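Local coordinates for PA14 domain-containing protein (Clostridium clariflavum, PDB 6QDI) that probably senses plant biomass outside the cell, as the tandem PA14 sugar-binding, calcium-binding region of a membrane-bound RsgI-like anti-sigma factor, at residues Ile132-Thr135 with Glu136-Tyr139; Phe162-Asp165 with Asn166-Pro170; Ser225-Asp229 with Arg230-Ile234. All coordinates share one frame; numbering follows the deposited sequence.

Contact 1 of 3, residues Ile132-Thr135 with Glu136-Tyr139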
# COMPACT_ATOMS: atom_id res chain seq x y z
N ILE A 132 -10.98 -24.73 -5.27
CA ILE A 132 -10.61 -23.37 -5.61
C ILE A 132 -11.70 -22.82 -6.52
O ILE A 132 -12.15 -23.48 -7.46
CB ILE A 132 -9.23 -23.34 -6.29
CG1 ILE A 132 -8.15 -23.74 -5.28
CG2 ILE A 132 -8.94 -21.96 -6.90
CD1 ILE A 132 -7.94 -22.68 -4.22
N VAL A 133 -12.10 -21.57 -6.31
CA VAL A 133 -13.08 -20.96 -7.21
C VAL A 133 -12.42 -20.86 -8.58
O VAL A 133 -11.35 -20.25 -8.70
CB VAL A 133 -13.55 -19.58 -6.74
CG1 VAL A 133 -14.56 -19.06 -7.75
CG2 VAL A 133 -14.20 -19.68 -5.38
N PRO A 134 -13.00 -21.50 -9.60
CA PRO A 134 -12.25 -21.66 -10.86
C PRO A 134 -12.32 -20.47 -11.80
O PRO A 134 -13.28 -19.66 -11.75
CB PRO A 134 -12.91 -22.85 -11.51
CG PRO A 134 -14.32 -22.80 -11.01
CD PRO A 134 -14.25 -22.28 -9.60
N THR A 135 -11.36 -20.37 -12.70
CA THR A 135 -11.23 -19.22 -13.55
C THR A 135 -12.46 -18.98 -14.42
O THR A 135 -12.82 -17.82 -14.68
CB THR A 135 -9.93 -19.28 -14.36
OG1 THR A 135 -9.57 -17.98 -14.87
CG2 THR A 135 -10.00 -20.28 -15.52
N GLU A 136 -13.12 -20.04 -14.85
CA GLU A 136 -14.23 -19.87 -15.77
C GLU A 136 -15.45 -19.25 -15.10
O GLU A 136 -16.41 -18.87 -15.80
CB GLU A 136 -14.60 -21.15 -16.49
CG GLU A 136 -15.09 -22.24 -15.60
CD GLU A 136 -14.03 -23.14 -14.96
OE1 GLU A 136 -12.79 -22.88 -15.06
OE2 GLU A 136 -14.49 -24.14 -14.34
N CYS A 137 -15.43 -19.15 -13.76
CA CYS A 137 -16.51 -18.54 -13.01
C CYS A 137 -16.16 -17.10 -12.54
O CYS A 137 -16.94 -16.51 -11.78
CB CYS A 137 -16.87 -19.38 -11.81
SG CYS A 137 -17.55 -20.98 -12.26
N LEU A 138 -15.01 -16.58 -12.97
CA LEU A 138 -14.53 -15.27 -12.52
C LEU A 138 -14.32 -14.37 -13.73
O LEU A 138 -13.67 -14.79 -14.69
CB LEU A 138 -13.23 -15.46 -11.74
CG LEU A 138 -13.33 -16.29 -10.46
CD1 LEU A 138 -11.95 -16.58 -9.89
CD2 LEU A 138 -14.22 -15.62 -9.40
N TYR A 139 -14.76 -13.11 -13.63
CA TYR A 139 -14.66 -12.14 -14.73
C TYR A 139 -14.00 -10.88 -14.17
O TYR A 139 -14.44 -10.38 -13.13
CB TYR A 139 -16.04 -11.76 -15.24
CG TYR A 139 -16.84 -12.94 -15.74
CD1 TYR A 139 -17.47 -13.81 -14.84
CD2 TYR A 139 -16.97 -13.19 -17.08
CE1 TYR A 139 -18.19 -14.90 -15.28
CE2 TYR A 139 -17.72 -14.28 -17.54
CZ TYR A 139 -18.32 -15.12 -16.64
OH TYR A 139 -19.03 -16.21 -17.11
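Pro134 and Cys137 meet through both backbone and side chain, in a single 3-10 turn that the chain makes between two short strands. The backbone bonds come first. Pro134 O accepts the N-H of Cys137 at 3.0 Å, and, one residue further on, Thr135 O takes the N-H of Leu138, also at 3.0 Å. Both are i to i+3 bonds.

The apolar contacts lie on two sides of this turn. Cys137 SG approaches the proline ring at Pro134 CG, 3.9 Å away. Val133 and Leu138 cross at about a right angle, with CG1 of the valine against CD2 of the leucine at 3.8 Å. The valine methyl is set there by its first torsion, which places CG1 anti to the backbone N (chi1 180°). Leu138 CG also lies 3.6 Å from Pro134 O, so the leucine lies against the carbonyl oxygen that receives the first bond of the turn.

Glu136 makes a third kind of contact. Its chain bends back at chi2 (-86°) and brings the carboxylate at a slant across the proline ring, OE2 being 3.5 Å from Pro134 CB; this is contact without a polar bond.

Around the turn, Val133 and Pro134 rest on Trp123 of strand 117-125, Val133 and Leu138 pack on Ile53 of strand 44-53, and Thr135 OG1 is hydrogen-bonded to Lys24 O. The turn thus carries the chain from strand 131-132, in one sheet of the first PA14 domain, to strand 138-140, in the other.

Contact 2 of 3, residues Phe162-Asp165 with Asn166-Pro170. With CA (calcium ion), chain F.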
# COMPACT_ATOMS: atom_id res chain seq x y z
N PHE A 162 18.59 3.05 7.50
CA PHE A 162 19.45 2.82 8.67
C PHE A 162 18.87 1.75 9.57
O PHE A 162 17.65 1.70 9.82
CB PHE A 162 19.55 4.12 9.46
CG PHE A 162 20.24 5.23 8.68
CD1 PHE A 162 21.63 5.33 8.66
CD2 PHE A 162 19.49 6.18 8.01
CE1 PHE A 162 22.26 6.36 7.97
CE2 PHE A 162 20.12 7.22 7.33
CZ PHE A 162 21.50 7.30 7.31
N ASP A 163 19.76 0.88 10.07
CA ASP A 163 19.34 -0.22 10.92
C ASP A 163 19.07 0.18 12.35
O ASP A 163 18.42 -0.56 13.09
CB ASP A 163 20.41 -1.33 10.90
CG ASP A 163 19.91 -2.71 10.52
OD1 ASP A 163 18.72 -2.89 10.23
OD2 ASP A 163 20.77 -3.64 10.49
N GLU A 164 19.57 1.32 12.79
CA GLU A 164 19.21 1.89 14.09
C GLU A 164 18.16 2.97 13.88
O GLU A 164 18.05 3.52 12.78
CB GLU A 164 20.44 2.48 14.78
CG GLU A 164 21.48 1.44 15.14
CD GLU A 164 21.13 0.66 16.38
OE1 GLU A 164 20.50 1.18 17.34
OE2 GLU A 164 21.54 -0.51 16.43
N ASP A 165 17.45 3.30 14.94
CA ASP A 165 16.38 4.32 14.89
C ASP A 165 16.86 5.75 14.92
O ASP A 165 16.04 6.65 14.94
CB ASP A 165 15.31 3.99 15.94
CG ASP A 165 15.71 4.27 17.33
OD1 ASP A 165 16.65 5.08 17.54
OD2 ASP A 165 15.08 3.73 18.26
N ASN A 166 18.18 5.95 14.92
CA ASN A 166 18.77 7.25 15.13
C ASN A 166 19.67 7.67 13.97
O ASN A 166 20.63 8.41 14.17
CB ASN A 166 19.55 7.30 16.45
CG ASN A 166 20.78 6.42 16.43
OD1 ASN A 166 20.91 5.59 15.53
ND2 ASN A 166 21.68 6.60 17.37
N LEU A 167 19.36 7.22 12.75
CA LEU A 167 20.09 7.61 11.55
C LEU A 167 21.54 7.13 11.59
O LEU A 167 22.43 7.78 11.07
CB LEU A 167 20.00 9.11 11.25
CG LEU A 167 18.57 9.63 11.12
CD1 LEU A 167 18.56 11.16 11.00
CD2 LEU A 167 17.81 9.05 9.91
N THR A 168 21.75 5.93 12.14
CA THR A 168 23.09 5.29 12.13
C THR A 168 22.95 3.83 11.69
O THR A 168 21.85 3.26 11.63
CB THR A 168 23.82 5.38 13.48
OG1 THR A 168 23.16 4.54 14.44
CG2 THR A 168 23.87 6.82 13.95
N ASN A 169 24.09 3.24 11.36
CA ASN A 169 24.18 1.88 10.82
C ASN A 169 23.49 1.76 9.46
O ASN A 169 22.53 1.00 9.28
CB ASN A 169 23.69 0.82 11.81
CG ASN A 169 24.28 -0.56 11.54
OD1 ASN A 169 25.17 -0.71 10.69
ND2 ASN A 169 23.78 -1.57 12.23
N PRO A 170 23.96 2.54 8.48
CA PRO A 170 23.34 2.53 7.16
C PRO A 170 23.47 1.15 6.50
O PRO A 170 24.52 0.52 6.56
CB PRO A 170 24.16 3.55 6.36
CG PRO A 170 25.50 3.58 7.07
CD PRO A 170 25.14 3.44 8.51
CA CA F . 16.96 -2.06 14.13
O HOH W 1 16.53 -2.63 11.89
O HOH W 2 21.64 -2.01 14.18
O HOH W 3 19.01 -3.32 14.03
O HOH W 4 17.63 -1.26 16.24
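A calcium-binding loop joins strands 157-162 and 170-176 of the second PA14 domain, and the contact is made by its two limbs folding back on each other. Phe162 and Pro170 form its base, an antiparallel non-hydrogen-bonded pair. Next to them Asp163 N binds Asn169 O at 2.9 Å, an almost straight bond (172°), and Glu164 N gives a longer one to Thr168 O.

The Phe162 ring packs against Leu167 and Pro170, its CG set anti to the carbonyl carbon (chi1 -64°). Leu167 CA sits over one ring face, 3.9 Å from the centroid in a CH-pi contact, while Pro170 CB lies 3.8 Å from Phe162 CE1. The Thr168 hydroxyl donates to Asn166 OD1 over 2.7 Å, and these two oxygens lie against Glu164 CB. The Asp163 and Asn169 side chains lie side by side, carboxylate and amide planes 59° apart. A water links Glu164 OE2, to which it donates, and Asn169 ND2, from which it accepts.

Asp163 O binds calcium at 2.3 Å; Asp163 OD1 accepts from a metal-bound water, 2.8 Å away, and from Asn193 N. Asp195, through its carboxylate, and the backbone O of Lys197 complete the protein ligands; three waters also bind the ion. Asp165 OD1 forms a salt bridge with Arg265.

The loop backbone thus contributes one ligand to a site that also uses a carboxylate and water. Glu164 N, in the same peptide as Asp163 O, and Asp163 N, in the peptide before, are both bonded to the far limb, which fixes that carbonyl's direction; the Asp163 carboxylate probably orders the water.

Contact 3 of 3, residues Ser225-Asp229 with Arg230-Ile234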
# COMPACT_ATOMS: atom_id res chain seq x y z
N SER A 225 11.06 14.52 11.05
CA SER A 225 11.46 15.91 10.94
C SER A 225 11.53 16.30 9.47
O SER A 225 12.00 15.52 8.65
CB SER A 225 12.79 16.19 11.62
OG SER A 225 12.63 16.08 13.05
N LEU A 226 11.05 17.50 9.17
CA LEU A 226 11.07 17.99 7.81
C LEU A 226 11.80 19.32 7.71
O LEU A 226 11.42 20.31 8.35
CB LEU A 226 9.64 18.22 7.29
CG LEU A 226 9.54 18.70 5.85
CD1 LEU A 226 9.95 17.61 4.86
CD2 LEU A 226 8.12 19.15 5.54
N TRP A 227 12.82 19.32 6.86
CA TRP A 227 13.61 20.51 6.50
C TRP A 227 13.22 20.93 5.09
O TRP A 227 13.25 20.12 4.16
CB TRP A 227 15.10 20.18 6.52
CG TRP A 227 15.63 19.82 7.85
CD1 TRP A 227 15.53 18.63 8.51
CD2 TRP A 227 16.35 20.70 8.75
NE1 TRP A 227 16.18 18.70 9.73
CE2 TRP A 227 16.70 19.95 9.90
CE3 TRP A 227 16.78 22.03 8.67
CZ2 TRP A 227 17.41 20.50 10.97
CZ3 TRP A 227 17.51 22.57 9.72
CH2 TRP A 227 17.82 21.80 10.85
N ILE A 228 12.87 22.20 4.93
CA ILE A 228 12.49 22.79 3.65
C ILE A 228 13.40 24.00 3.48
O ILE A 228 13.38 24.93 4.31
CB ILE A 228 10.98 23.23 3.70
CG1 ILE A 228 10.06 22.01 3.74
CG2 ILE A 228 10.66 24.17 2.60
CD1 ILE A 228 10.06 21.13 2.53
N ASP A 229 14.22 23.98 2.43
CA ASP A 229 15.20 25.04 2.21
C ASP A 229 16.02 25.33 3.45
O ASP A 229 16.31 26.46 3.82
CB ASP A 229 14.55 26.29 1.62
CG ASP A 229 14.11 26.09 0.19
OD1 ASP A 229 14.73 25.27 -0.54
OD2 ASP A 229 13.15 26.79 -0.24
N ARG A 230 16.45 24.24 4.12
CA ARG A 230 17.34 24.28 5.29
C ARG A 230 16.74 25.00 6.49
O ARG A 230 17.47 25.42 7.37
CB ARG A 230 18.73 24.79 4.93
CG ARG A 230 19.30 23.99 3.80
CD ARG A 230 20.75 24.35 3.55
NE ARG A 230 21.19 23.68 2.35
CZ ARG A 230 22.32 24.01 1.73
NH1 ARG A 230 23.23 24.83 2.29
NH2 ARG A 230 22.55 23.49 0.55
N GLN A 231 15.41 25.02 6.55
CA GLN A 231 14.67 25.46 7.74
C GLN A 231 13.90 24.28 8.29
O GLN A 231 13.25 23.53 7.52
CB GLN A 231 13.68 26.56 7.36
CG GLN A 231 14.34 27.81 6.81
CD GLN A 231 15.16 28.55 7.84
OE1 GLN A 231 14.85 28.57 9.03
NE2 GLN A 231 16.24 29.17 7.38
N LEU A 232 14.00 24.06 9.60
CA LEU A 232 13.33 22.93 10.22
C LEU A 232 11.88 23.32 10.49
O LEU A 232 11.57 24.08 11.41
CB LEU A 232 14.06 22.56 11.49
CG LEU A 232 13.45 21.42 12.31
CD1 LEU A 232 13.40 20.12 11.53
CD2 LEU A 232 14.31 21.27 13.55
N LEU A 233 10.98 22.88 9.63
CA LEU A 233 9.59 23.31 9.68
C LEU A 233 8.71 22.38 10.49
O LEU A 233 7.68 22.81 10.98
CB LEU A 233 8.98 23.54 8.31
CG LEU A 233 9.68 24.58 7.46
CD1 LEU A 233 8.86 24.80 6.18
CD2 LEU A 233 9.94 25.90 8.20
N ILE A 234 9.09 21.11 10.60
CA ILE A 234 8.39 20.13 11.42
C ILE A 234 9.44 19.41 12.22
O ILE A 234 10.34 18.79 11.64
CB ILE A 234 7.58 19.12 10.57
CG1 ILE A 234 6.48 19.81 9.78
CG2 ILE A 234 7.05 18.01 11.49
CD1 ILE A 234 5.74 18.96 8.78
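Leu232 crosses the indole of Trp227 at a slant, its CB standing over one face of the six-membered ring, 3.7 Å from the centroid and only 4° off the normal. With CG of the leucine anti to the backbone N (chi1 177°), CD1 is carried toward the pyrrole side, 3.6 Å from Trp227 NE1. The backbone of Arg230, at its carbonyl carbon, comes to the indole edge in plane.

The sheet's other face carries Leu226 and Ile234, which cross obliquely with their CB atoms 4.0 Å apart. Leu233 meets Ile228 at about a right angle, its CD1 ending 3.6 Å from Ile228 CB.

At Leu226 two successive residues face one, and Leu226 O accepts from both: Leu233 N at 2.9 Å and, weakly, Ile234 N at 3.3 Å. Arg230 and Asp229 at the tip are tied to Glu259 of strand 257-266: Arg230 NE makes a salt bridge with its carboxylate, and Asp229 OD1 accepts its backbone N-H.

The whole is a beta hairpin with a two-residue loop, Asp229-Arg230, in a type I' turn from Ile228 to Gln231, closed by reciprocal bonds between those two residues and followed by a classic beta bulge.

How the contacts relate
The three contacts follow one another along the chain, each a local contact within one continuous stretch; contacts 2 and 3 reverse the chain, whereas contact 1 is a 3-10 turn between two sheets. Contact 1 belongs to the first PA14 domain and lies across the chain's centre from the others, about 47 Å from contact 2 and 52 Å from contact 3, centre to centre. Contacts 2 and 3 share the second domain and one sheet; their centres are about 20 Å apart and their nearest atoms about 8 Å. Contact 2 alone holds a calcium ligand. In contact 3, Ser225 lies about 11 Å, side chain to side chain, from Asp222 of a separate calcium site.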